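Local coordinates for protein 2-oxoglutarate carboxylase small subunit (PDB 7KCT) that is the biotin-carboxylase-type small subunit of a carboxylase, with an ATP-grasp domain, and binds adenosine-5'-diphosphate and magnesium, at residues P140-L146 against D204-K209; I211-I217 against F284-E288; F11-A17 against V81-H87. All coordinates share one frame; numbering follows the deposited sequence.

Interaction 1 of 3, residues P140-L146 against D204-K209; sequences PGSDGIL and DLLLEK. With ADP (adenosine-5'-diphosphate), chain C.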
loop_
_atom_site.group_PDB
_atom_site.type_symbol
_atom_site.label_atom_id
_atom_site.label_comp_id
_atom_site.label_asym_id
_atom_site.label_seq_id
_atom_site.Cartn_x
_atom_site.Cartn_y
_atom_site.Cartn_z
ATOM N N PRO A 140 27.876 3.104 -29.766
ATOM C CA PRO A 140 29.043 2.773 -30.595
ATOM C C PRO A 140 30.122 2.071 -29.782
ATOM O O PRO A 140 30.313 2.344 -28.598
ATOM C CB PRO A 140 29.517 4.145 -31.090
ATOM C CG PRO A 140 28.264 5.028 -31.052
ATOM C CD PRO A 140 27.498 4.536 -29.845
ATOM N N GLY A 141 30.837 1.152 -30.426
ATOM C CA GLY A 141 31.951 0.490 -29.769
ATOM C C GLY A 141 32.399 -0.717 -30.563
ATOM O O GLY A 141 32.089 -0.837 -31.743
ATOM N N SER A 142 33.133 -1.605 -29.896
ATOM C CA SER A 142 33.616 -2.804 -30.556
ATOM C C SER A 142 32.446 -3.570 -31.161
ATOM O O SER A 142 31.343 -3.600 -30.611
ATOM C CB SER A 142 34.404 -3.683 -29.579
ATOM O OG SER A 142 33.660 -3.951 -28.420
ATOM N N ASP A 143 32.675 -4.136 -32.336
ATOM C CA ASP A 143 31.704 -5.030 -32.964
ATOM C C ASP A 143 32.024 -6.385 -32.362
ATOM O O ASP A 143 32.900 -7.106 -32.837
ATOM C CB ASP A 143 31.827 -5.015 -34.480
ATOM N N GLY A 144 31.389 -6.684 -31.243
ATOM C CA GLY A 144 31.679 -7.904 -30.534
ATOM C C GLY A 144 32.737 -7.764 -29.449
ATOM O O GLY A 144 33.239 -6.684 -29.109
ATOM N N ILE A 145 33.069 -8.925 -28.888
ATOM C CA ILE A 145 34.053 -9.013 -27.834
ATOM C C ILE A 145 35.422 -8.599 -28.349
ATOM O O ILE A 145 35.696 -8.617 -29.551
ATOM C CB ILE A 145 34.057 -10.460 -27.317
ATOM C CG1 ILE A 145 32.739 -10.735 -26.593
ATOM C CG2 ILE A 145 35.233 -10.708 -26.416
ATOM C CD1 ILE A 145 32.422 -12.217 -26.456
ATOM N N LEU A 146 36.293 -8.222 -27.415
ATOM C CA LEU A 146 37.663 -7.832 -27.727
ATOM C C LEU A 146 38.589 -9.047 -27.669
ATOM O O LEU A 146 38.562 -9.805 -26.696
ATOM C CB LEU A 146 38.146 -6.756 -26.751
ATOM C CG LEU A 146 37.373 -5.437 -26.625
ATOM C CD1 LEU A 146 37.789 -4.723 -25.327
ATOM C CD2 LEU A 146 37.629 -4.544 -27.831
ATOM N N ASP A 204 35.643 -12.214 -20.785
ATOM C CA ASP A 204 35.558 -11.484 -22.046
ATOM C C ASP A 204 34.970 -10.090 -21.868
ATOM O O ASP A 204 33.901 -9.927 -21.268
ATOM C CB ASP A 204 34.691 -12.251 -23.039
ATOM C CG ASP A 204 35.145 -13.680 -23.236
ATOM O OD1 ASP A 204 36.330 -13.981 -22.976
ATOM O OD2 ASP A 204 34.305 -14.508 -23.631
ATOM N N LEU A 205 35.627 -9.096 -22.464
ATOM C CA LEU A 205 35.217 -7.707 -22.345
ATOM C C LEU A 205 34.766 -7.177 -23.703
ATOM O O LEU A 205 35.206 -7.655 -24.750
ATOM C CB LEU A 205 36.366 -6.844 -21.808
ATOM C CG LEU A 205 37.048 -7.358 -20.532
ATOM C CD1 LEU A 205 38.289 -6.546 -20.217
ATOM C CD2 LEU A 205 36.112 -7.334 -19.387
ATOM N N LEU A 206 33.835 -6.232 -23.670
ATOM C CA LEU A 206 33.546 -5.367 -24.796
ATOM C C LEU A 206 33.929 -3.935 -24.425
ATOM O O LEU A 206 34.126 -3.588 -23.251
ATOM C CB LEU A 206 32.074 -5.464 -25.210
ATOM C CG LEU A 206 30.959 -4.977 -24.283
ATOM C CD1 LEU A 206 30.896 -3.449 -24.317
ATOM C CD2 LEU A 206 29.634 -5.549 -24.686
ATOM N N LEU A 207 33.977 -3.094 -25.442
ATOM C CA LEU A 207 34.328 -1.693 -25.286
ATOM C C LEU A 207 33.234 -0.877 -25.930
ATOM O O LEU A 207 32.806 -1.205 -27.039
ATOM C CB LEU A 207 35.681 -1.405 -25.942
ATOM C CG LEU A 207 36.309 -0.022 -25.775
ATOM C CD1 LEU A 207 37.792 -0.084 -26.192
ATOM C CD2 LEU A 207 35.589 0.983 -26.590
ATOM N N GLU A 208 32.766 0.168 -25.246
ATOM C CA GLU A 208 31.866 1.100 -25.884
ATOM C C GLU A 208 32.180 2.538 -25.484
ATOM O O GLU A 208 32.944 2.802 -24.568
ATOM C CB GLU A 208 30.390 0.752 -25.593
ATOM C CG GLU A 208 29.985 0.595 -24.149
ATOM C CD GLU A 208 28.506 0.147 -24.007
ATOM O OE1 GLU A 208 28.059 -0.734 -24.781
ATOM O OE2 GLU A 208 27.792 0.647 -23.111
ATOM N N LYS A 209 31.619 3.457 -26.254
ATOM C CA LYS A 209 31.767 4.874 -25.986
ATOM C C LYS A 209 31.234 5.152 -24.595
ATOM O O LYS A 209 30.122 4.737 -24.251
ATOM C CB LYS A 209 30.989 5.673 -27.020
ATOM C CG LYS A 209 31.011 7.171 -26.828
ATOM C CD LYS A 209 32.403 7.717 -27.029
ATOM C CE LYS A 209 32.604 8.997 -26.236
ATOM N NZ LYS A 209 34.042 9.303 -26.094
HETATM P PB ADP C . 24.950 -4.535 -15.456
HETATM O O1B ADP C . 25.927 -4.801 -14.365
HETATM O O2B ADP C . 23.653 -3.776 -15.335
HETATM O O3B ADP C . 24.850 -5.636 -16.493
HETATM P PA ADP C . 24.920 -2.575 -17.471
HETATM O O1A ADP C . 23.456 -2.314 -17.461
HETATM O O2A ADP C . 25.622 -2.549 -18.820
HETATM O O3A ADP C . 25.874 -3.369 -16.517
HETATM O "O5'" ADP C . 25.410 -0.813 -17.049
HETATM C "C5'" ADP C . 25.708 -0.605 -15.621
HETATM C "C4'" ADP C . 25.487 0.842 -15.427
HETATM O "O4'" ADP C . 26.716 1.433 -15.908
HETATM C "C3'" ADP C . 24.373 1.376 -16.247
HETATM O "O3'" ADP C . 23.180 1.488 -15.463
HETATM C "C2'" ADP C . 24.907 2.792 -16.447
HETATM O "O2'" ADP C . 24.839 3.591 -15.204
HETATM C "C1'" ADP C . 26.381 2.597 -16.659
HETATM N N9 ADP C . 26.707 2.419 -18.094
HETATM C C8 ADP C . 26.621 1.271 -18.894
HETATM N N7 ADP C . 27.047 1.522 -20.160
HETATM C C5 ADP C . 27.378 2.877 -20.170
HETATM C C6 ADP C . 27.875 3.735 -21.185
HETATM N N6 ADP C . 28.092 3.249 -22.436
HETATM N N1 ADP C . 28.095 5.052 -20.946
HETATM C C2 ADP C . 27.861 5.438 -19.668
HETATM N N3 ADP C . 27.408 4.746 -18.609
HETATM C C4 ADP C . 27.175 3.441 -18.900
#
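The Ser142 N-H meets the flat Leu207 carbonyl group from outside its plane: Ser142 N lies 2.9 Å from Leu207 O, tilted 25°. The same oxygen is touched by Gly141 CA at 3.3 Å, an approach that the lack of a side chain permits, and Gly141 forms a single backbone bridge with Glu208. At the ends of the contact, Leu146 N bonds to Leu205 O at 2.9 Å and Lys209 N to Pro140 O, also at 2.9 Å. Ser142 OG lies between its own backbone N and carbonyl carbon (chi1 53°), which brings it within reach of the Leu207 N-H; that nearly straight bond of 3.1 Å lets a hydroxyl do the work of a strand carbonyl, so Ser142 holds both polar backbone atoms of Leu207. Around these bonds, Leu146 lays CD1 across Leu207 CB at 4.0 Å, facing helix 149-159, and Ile145 CG2 passes obliquely over Asp204 CB at 3.8 Å, while the Asp204 carboxylate pairs with Arg202. Glu208 directs its carboxylate away from the loop: OE2 accepts ADP N6 at 2.7 Å, and Lys209 O takes a second bond from the same amino group. Salt bridges from Lys128 and Lys166 to the Glu208 carboxylate probably favour its charged form. A loop thus lies against the outer strand of a small antiparallel sheet, whose end forms part of the adenine pocket of the ATP-grasp fold.

Interaction 2 of 3, residues I211-I217 against F284-E288; sequences IENPKHI and FIADE. With ADP (adenosine-5'-diphosphate), chain C.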
loop_
_atom_site.group_PDB
_atom_site.type_symbol
_atom_site.label_atom_id
_atom_site.label_comp_id
_atom_site.label_asym_id
_atom_site.label_seq_id
_atom_site.Cartn_x
_atom_site.Cartn_y
_atom_site.Cartn_z
ATOM N N ILE A 211 29.351 7.409 -22.436
ATOM C CA ILE A 211 28.443 8.546 -22.565
ATOM C C ILE A 211 28.494 9.348 -21.265
ATOM O O ILE A 211 28.022 8.883 -20.225
ATOM C CB ILE A 211 27.004 8.114 -22.885
ATOM C CG1 ILE A 211 26.957 7.177 -24.105
ATOM C CG2 ILE A 211 26.141 9.339 -23.043
ATOM C CD1 ILE A 211 27.372 7.830 -25.407
ATOM N N GLU A 212 29.020 10.577 -21.328
ATOM C CA GLU A 212 29.231 11.394 -20.129
ATOM C C GLU A 212 27.894 11.964 -19.649
ATOM O O GLU A 212 27.037 12.363 -20.445
ATOM C CB GLU A 212 30.228 12.536 -20.420
ATOM C CG GLU A 212 30.939 13.145 -19.208
ATOM C CD GLU A 212 32.166 12.358 -18.787
ATOM O OE1 GLU A 212 33.021 12.067 -19.653
ATOM O OE2 GLU A 212 32.298 12.065 -17.579
ATOM N N ASN A 213 27.704 11.975 -18.343
ATOM C CA ASN A 213 26.441 12.468 -17.799
ATOM C C ASN A 213 25.185 11.782 -18.336
ATOM O O ASN A 213 24.200 12.451 -18.668
ATOM C CB ASN A 213 26.317 13.962 -18.064
ATOM C CG ASN A 213 27.551 14.727 -17.642
ATOM O OD1 ASN A 213 28.003 14.637 -16.499
ATOM N ND2 ASN A 213 28.146 15.430 -18.597
ATOM N N PRO A 214 25.159 10.462 -18.382
ATOM C CA PRO A 214 24.003 9.763 -18.941
ATOM C C PRO A 214 22.869 9.612 -17.929
ATOM O O PRO A 214 23.054 9.776 -16.719
ATOM C CB PRO A 214 24.588 8.401 -19.310
ATOM C CG PRO A 214 25.616 8.187 -18.303
ATOM C CD PRO A 214 26.152 9.529 -17.841
ATOM N N LYS A 215 21.679 9.312 -18.462
ATOM C CA LYS A 215 20.574 8.759 -17.688
ATOM C C LYS A 215 20.396 7.276 -18.039
ATOM O O LYS A 215 20.752 6.829 -19.136
ATOM C CB LYS A 215 19.307 9.559 -17.948
ATOM C CG LYS A 215 19.333 10.998 -17.360
ATOM C CD LYS A 215 17.998 11.694 -17.596
ATOM C CE LYS A 215 17.590 12.584 -16.428
ATOM N NZ LYS A 215 17.235 11.817 -15.203
ATOM N N HIS A 216 19.890 6.498 -17.083
ATOM C CA HIS A 216 19.602 5.087 -17.303
ATOM C C HIS A 216 18.091 4.956 -17.458
ATOM O O HIS A 216 17.332 5.105 -16.490
ATOM C CB HIS A 216 20.192 4.222 -16.190
ATOM C CG HIS A 216 19.937 2.742 -16.360
ATOM N ND1 HIS A 216 20.953 1.811 -16.388
ATOM C CD2 HIS A 216 18.784 2.032 -16.445
ATOM C CE1 HIS A 216 20.440 0.600 -16.534
ATOM N NE2 HIS A 216 19.125 0.706 -16.564
ATOM N N ILE A 217 17.658 4.693 -18.687
ATOM C CA ILE A 217 16.251 4.609 -19.061
ATOM C C ILE A 217 15.989 3.171 -19.504
ATOM O O ILE A 217 16.721 2.636 -20.343
ATOM C CB ILE A 217 15.902 5.607 -20.186
ATOM C CG1 ILE A 217 16.233 7.057 -19.782
ATOM C CG2 ILE A 217 14.496 5.449 -20.593
ATOM C CD1 ILE A 217 15.506 7.568 -18.635
ATOM N N PHE A 284 18.593 1.120 -21.717
ATOM C CA PHE A 284 19.170 2.163 -22.569
ATOM C C PHE A 284 19.954 3.166 -21.721
ATOM O O PHE A 284 19.624 3.395 -20.559
ATOM C CB PHE A 284 18.084 2.947 -23.275
ATOM C CG PHE A 284 17.289 2.151 -24.213
ATOM C CD1 PHE A 284 16.281 1.322 -23.750
ATOM C CD2 PHE A 284 17.545 2.218 -25.578
ATOM C CE1 PHE A 284 15.546 0.609 -24.630
ATOM C CE2 PHE A 284 16.815 1.494 -26.471
ATOM C CZ PHE A 284 15.820 0.684 -26.001
ATOM N N ILE A 285 20.984 3.764 -22.307
ATOM C CA ILE A 285 21.641 4.976 -21.816
ATOM C C ILE A 285 21.121 6.141 -22.654
ATOM O O ILE A 285 21.037 6.041 -23.883
ATOM C CB ILE A 285 23.166 4.861 -21.940
ATOM C CG1 ILE A 285 23.766 3.843 -20.981
ATOM C CG2 ILE A 285 23.834 6.219 -21.703
ATOM C CD1 ILE A 285 23.553 4.193 -19.537
ATOM N N ALA A 286 20.803 7.257 -22.018
ATOM C CA ALA A 286 20.328 8.441 -22.724
ATOM C C ALA A 286 21.395 9.527 -22.646
ATOM O O ALA A 286 21.907 9.822 -21.560
ATOM C CB ALA A 286 19.022 8.941 -22.121
ATOM N N ASP A 287 21.720 10.138 -23.792
ATOM C CA ASP A 287 22.754 11.168 -23.787
ATOM C C ASP A 287 22.147 12.525 -23.456
ATOM O O ASP A 287 20.940 12.660 -23.255
ATOM C CB ASP A 287 23.491 11.245 -25.125
ATOM C CG ASP A 287 22.602 11.730 -26.251
ATOM O OD1 ASP A 287 21.486 12.230 -26.003
ATOM O OD2 ASP A 287 23.031 11.607 -27.410
ATOM N N GLU A 288 23.002 13.554 -23.410
ATOM C CA GLU A 288 22.533 14.877 -22.999
ATOM C C GLU A 288 21.452 15.404 -23.941
ATOM O O GLU A 288 20.462 15.990 -23.487
ATOM C CB GLU A 288 23.717 15.844 -22.919
HETATM P PB ADP C . 24.950 -4.535 -15.456
HETATM O O1B ADP C . 25.927 -4.801 -14.365
HETATM O O2B ADP C . 23.653 -3.776 -15.335
HETATM O O3B ADP C . 24.850 -5.636 -16.493
HETATM P PA ADP C . 24.920 -2.575 -17.471
HETATM O O1A ADP C . 23.456 -2.314 -17.461
HETATM O O2A ADP C . 25.622 -2.549 -18.820
HETATM O O3A ADP C . 25.874 -3.369 -16.517
HETATM O "O5'" ADP C . 25.410 -0.813 -17.049
HETATM C "C5'" ADP C . 25.708 -0.605 -15.621
HETATM C "C4'" ADP C . 25.487 0.842 -15.427
HETATM O "O4'" ADP C . 26.716 1.433 -15.908
HETATM C "C3'" ADP C . 24.373 1.376 -16.247
HETATM O "O3'" ADP C . 23.180 1.488 -15.463
HETATM C "C2'" ADP C . 24.907 2.792 -16.447
HETATM O "O2'" ADP C . 24.839 3.591 -15.204
HETATM C "C1'" ADP C . 26.381 2.597 -16.659
HETATM N N9 ADP C . 26.707 2.419 -18.094
HETATM C C8 ADP C . 26.621 1.271 -18.894
HETATM N N7 ADP C . 27.047 1.522 -20.160
HETATM C C5 ADP C . 27.378 2.877 -20.170
HETATM C C6 ADP C . 27.875 3.735 -21.185
HETATM N N6 ADP C . 28.092 3.249 -22.436
HETATM N N1 ADP C . 28.095 5.052 -20.946
HETATM C C2 ADP C . 27.861 5.438 -19.668
HETATM N N3 ADP C . 27.408 4.746 -18.609
HETATM C C4 ADP C . 27.175 3.441 -18.900
#
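Ile285 packs its CG2 branch against both Pro214 and Ile211, beside an antiparallel ladder of the four-stranded sheet in the ATP-grasp domain. Packing is tightest where Ile285 CG2 presses on Pro214 CB at 3.3 Å, closer than usual for two carbons. Ile285 CG2 stands anti to its backbone N, facing the loop of residues 211-214, while the other branch reaches the nucleotide, CD1 lying 3.7 Å from ADP C2'. The strands are joined by hydrogen-bonded pairs Lys215-Ala286 and Ile217-Phe284 flanking the non-hydrogen-bonded pair His216-Ile285. On the nucleotide side, Ile211 N donates to ADP N1 at 3.1 Å. His216 turns ND1 to the ribose O3', although the modelled separation is too short to be trusted in detail; Phe284 O lies over one face of the imidazole, offset toward its rim. Packing is looser toward the solvent end of the ladder: Ile211 CG2 merely crosses Asp287 CB at 3.9 Å, and the Asp287 carboxylate turns away to Asn291. Lys215 likewise leads its amine off to Asp236 and Phe444. At the opposite end Ile217 O accepts Phe284 N at 2.8 Å and lies at the edge of the Phe284 ring, in its plane, 3.2 Å from Phe284 CB.

Interaction 3 of 3, residues F11-A17 against V81-H87; sequences FKKVLVA and VGAEAIH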
loop_
_atom_site.group_PDB
_atom_site.type_symbol
_atom_site.label_atom_id
_atom_site.label_comp_id
_atom_site.label_asym_id
_atom_site.label_seq_id
_atom_site.Cartn_x
_atom_site.Cartn_y
_atom_site.Cartn_z
ATOM N N PHE A 11 -1.618 -23.748 -12.884
ATOM C CA PHE A 11 -0.833 -24.682 -12.103
ATOM C C PHE A 11 -1.462 -24.960 -10.731
ATOM O O PHE A 11 -2.025 -24.095 -10.132
ATOM C CB PHE A 11 0.557 -24.116 -11.836
ATOM C CG PHE A 11 1.254 -23.610 -13.040
ATOM C CD1 PHE A 11 1.627 -24.456 -14.017
ATOM C CD2 PHE A 11 1.530 -22.297 -13.169
ATOM C CE1 PHE A 11 2.276 -24.008 -15.115
ATOM C CE2 PHE A 11 2.168 -21.832 -14.267
ATOM C CZ PHE A 11 2.545 -22.687 -15.247
ATOM N N LYS A 12 -1.350 -26.172 -10.243
ATOM C CA LYS A 12 -1.824 -26.486 -8.941
ATOM C C LYS A 12 -0.754 -26.129 -7.936
ATOM O O LYS A 12 -1.066 -25.773 -6.858
ATOM C CB LYS A 12 -2.121 -27.961 -8.811
ATOM C CG LYS A 12 -3.472 -28.403 -9.314
ATOM C CD LYS A 12 -3.429 -29.890 -9.615
ATOM C CE LYS A 12 -4.677 -30.393 -10.314
ATOM N NZ LYS A 12 -5.374 -31.380 -9.464
ATOM N N LYS A 13 0.508 -26.238 -8.301
ATOM C CA LYS A 13 1.577 -25.960 -7.368
ATOM C C LYS A 13 2.808 -25.323 -8.052
ATOM O O LYS A 13 3.188 -25.759 -9.094
ATOM C CB LYS A 13 1.985 -27.241 -6.661
ATOM C CG LYS A 13 3.043 -27.073 -5.603
ATOM C CD LYS A 13 3.446 -28.371 -4.958
ATOM C CE LYS A 13 2.301 -28.987 -4.207
ATOM N NZ LYS A 13 2.741 -30.075 -3.341
ATOM N N VAL A 14 3.383 -24.282 -7.448
ATOM C CA VAL A 14 4.550 -23.585 -7.989
ATOM C C VAL A 14 5.631 -23.598 -6.915
ATOM O O VAL A 14 5.363 -23.256 -5.748
ATOM C CB VAL A 14 4.223 -22.131 -8.389
ATOM C CG1 VAL A 14 5.499 -21.326 -8.733
ATOM C CG2 VAL A 14 3.237 -22.101 -9.486
ATOM N N LEU A 15 6.848 -23.947 -7.314
ATOM C CA LEU A 15 8.048 -23.789 -6.496
ATOM C C LEU A 15 8.738 -22.452 -6.822
ATOM O O LEU A 15 8.941 -22.096 -7.999
ATOM C CB LEU A 15 8.957 -24.982 -6.736
ATOM C CG LEU A 15 10.228 -25.096 -5.882
ATOM C CD1 LEU A 15 10.799 -26.519 -5.738
ATOM C CD2 LEU A 15 11.366 -24.181 -6.353
ATOM N N VAL A 16 9.066 -21.696 -5.769
ATOM C CA VAL A 16 9.689 -20.380 -5.872
ATOM C C VAL A 16 11.164 -20.595 -5.568
ATOM O O VAL A 16 11.521 -20.921 -4.434
ATOM C CB VAL A 16 9.046 -19.407 -4.879
ATOM C CG1 VAL A 16 9.679 -18.079 -4.998
ATOM C CG2 VAL A 16 7.504 -19.350 -5.096
ATOM N N ALA A 17 12.036 -20.482 -6.562
ATOM C CA ALA A 17 13.455 -20.805 -6.358
ATOM C C ALA A 17 14.232 -19.534 -5.997
ATOM O O ALA A 17 15.028 -19.005 -6.776
ATOM C CB ALA A 17 14.032 -21.482 -7.592
ATOM N N VAL A 81 7.804 -33.157 -5.159
ATOM C CA VAL A 81 6.616 -32.640 -4.473
ATOM C C VAL A 81 5.460 -32.366 -5.417
ATOM O O VAL A 81 4.416 -31.877 -4.980
ATOM C CB VAL A 81 6.940 -31.374 -3.653
ATOM C CG1 VAL A 81 8.134 -31.619 -2.733
ATOM C CG2 VAL A 81 7.199 -30.187 -4.535
ATOM N N GLY A 82 5.613 -32.655 -6.696
ATOM C CA GLY A 82 4.572 -32.382 -7.663
ATOM C C GLY A 82 4.337 -30.925 -8.032
ATOM O O GLY A 82 3.222 -30.582 -8.431
ATOM N N ALA A 83 5.358 -30.056 -7.923
ATOM C CA ALA A 83 5.248 -28.708 -8.463
ATOM C C ALA A 83 5.278 -28.777 -9.985
ATOM O O ALA A 83 6.152 -29.418 -10.563
ATOM C CB ALA A 83 6.384 -27.799 -7.955
ATOM N N GLU A 84 4.360 -28.073 -10.638
ATOM C CA GLU A 84 4.283 -28.090 -12.090
ATOM C C GLU A 84 5.121 -26.992 -12.736
ATOM O O GLU A 84 5.348 -27.032 -13.955
ATOM C CB GLU A 84 2.802 -27.993 -12.512
ATOM C CG GLU A 84 1.919 -29.076 -11.784
ATOM C CD GLU A 84 0.397 -28.945 -11.986
ATOM O OE1 GLU A 84 -0.100 -27.814 -12.133
ATOM O OE2 GLU A 84 -0.306 -29.991 -11.960
ATOM N N ALA A 85 5.583 -26.015 -11.952
ATOM C CA ALA A 85 6.242 -24.839 -12.481
ATOM C C ALA A 85 7.138 -24.257 -11.406
ATOM O O ALA A 85 6.912 -24.458 -10.207
ATOM C CB ALA A 85 5.228 -23.776 -12.960
ATOM N N ILE A 86 8.169 -23.548 -11.862
ATOM C CA ILE A 86 9.176 -22.927 -11.010
ATOM C C ILE A 86 9.279 -21.462 -11.381
ATOM O O ILE A 86 9.440 -21.122 -12.564
ATOM C CB ILE A 86 10.561 -23.585 -11.141
ATOM C CG1 ILE A 86 10.575 -25.008 -10.615
ATOM C CG2 ILE A 86 11.684 -22.851 -10.342
ATOM C CD1 ILE A 86 11.885 -25.731 -10.725
ATOM N N HIS A 87 9.189 -20.591 -10.379
ATOM C CA HIS A 87 9.455 -19.190 -10.620
ATOM C C HIS A 87 10.840 -18.844 -10.079
ATOM O O HIS A 87 11.069 -19.048 -8.875
ATOM C CB HIS A 87 8.378 -18.301 -9.973
ATOM C CG HIS A 87 8.406 -16.898 -10.493
ATOM N ND1 HIS A 87 9.564 -16.164 -10.510
ATOM C CD2 HIS A 87 7.442 -16.086 -10.985
ATOM C CE1 HIS A 87 9.324 -14.972 -11.016
ATOM N NE2 HIS A 87 8.044 -14.899 -11.311
#
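Phe11 spreads its ring over the methyl of Ala85, whose CB stands 3.6 Å from the ring centroid and 8° off the normal, a CH-pi contact at the centre of one face. Next to it, Glu84 slides past Phe11 with its carboxylate plane turned 70° from the ring. Its extended chain carries OE1 to Lys12 N at 2.8 Å, the N-H arriving from above the carboxylate plane, 50° out of it. Past Lys12 the backbones run as parallel neighbours, strands 13-16 and 85-87, in the middle of the five-stranded parallel sheet of a Rossmann-like biotin carboxylase N-terminal domain. The two peptides flanking Leu15 CA both bond to the neighbour strand, Leu15 N to Ala85 O at 2.9 Å and Leu15 O to His87 N at 2.8 Å. Leu15 and Ile86 face helix 71-81, whereas Val14 and Val16 face helix 20-32. Helix 71-81 ends in a Schellman motif at Gly82, and Lys13 reaches back to it: CG leaves anti to the backbone N and the chain bends at chi3, setting NZ 3.0 Å from Val81 O, with Glu56 as its salt-bridge partner. Farther along, Ala17 CB rests on Ile86 CG2 at 3.9 Å.

How the interactions relate
Interactions 1 and 2 follow one another along the chain and lie about 18 Å apart between centres, meeting at the same ADP: strand 205-209 leads through a short link into strand 215-223. Interaction 1 supplies partners of the adenine amino group, interaction 2 adds a bond to N1 and a contact of His216 with the ribose, so two sheets of one ATP-grasp domain receive the nucleotide between them. Interaction 2 also lies near magnesium, about 4 Å from the His216 side chain. Interaction 3 belongs to the N-terminal domain, with its centre about 40 Å from either of the others and its nearest atoms about 19 Å from interaction 2. A second ADP molecule, not the shared one, lies about 11 Å from the His87 side chain.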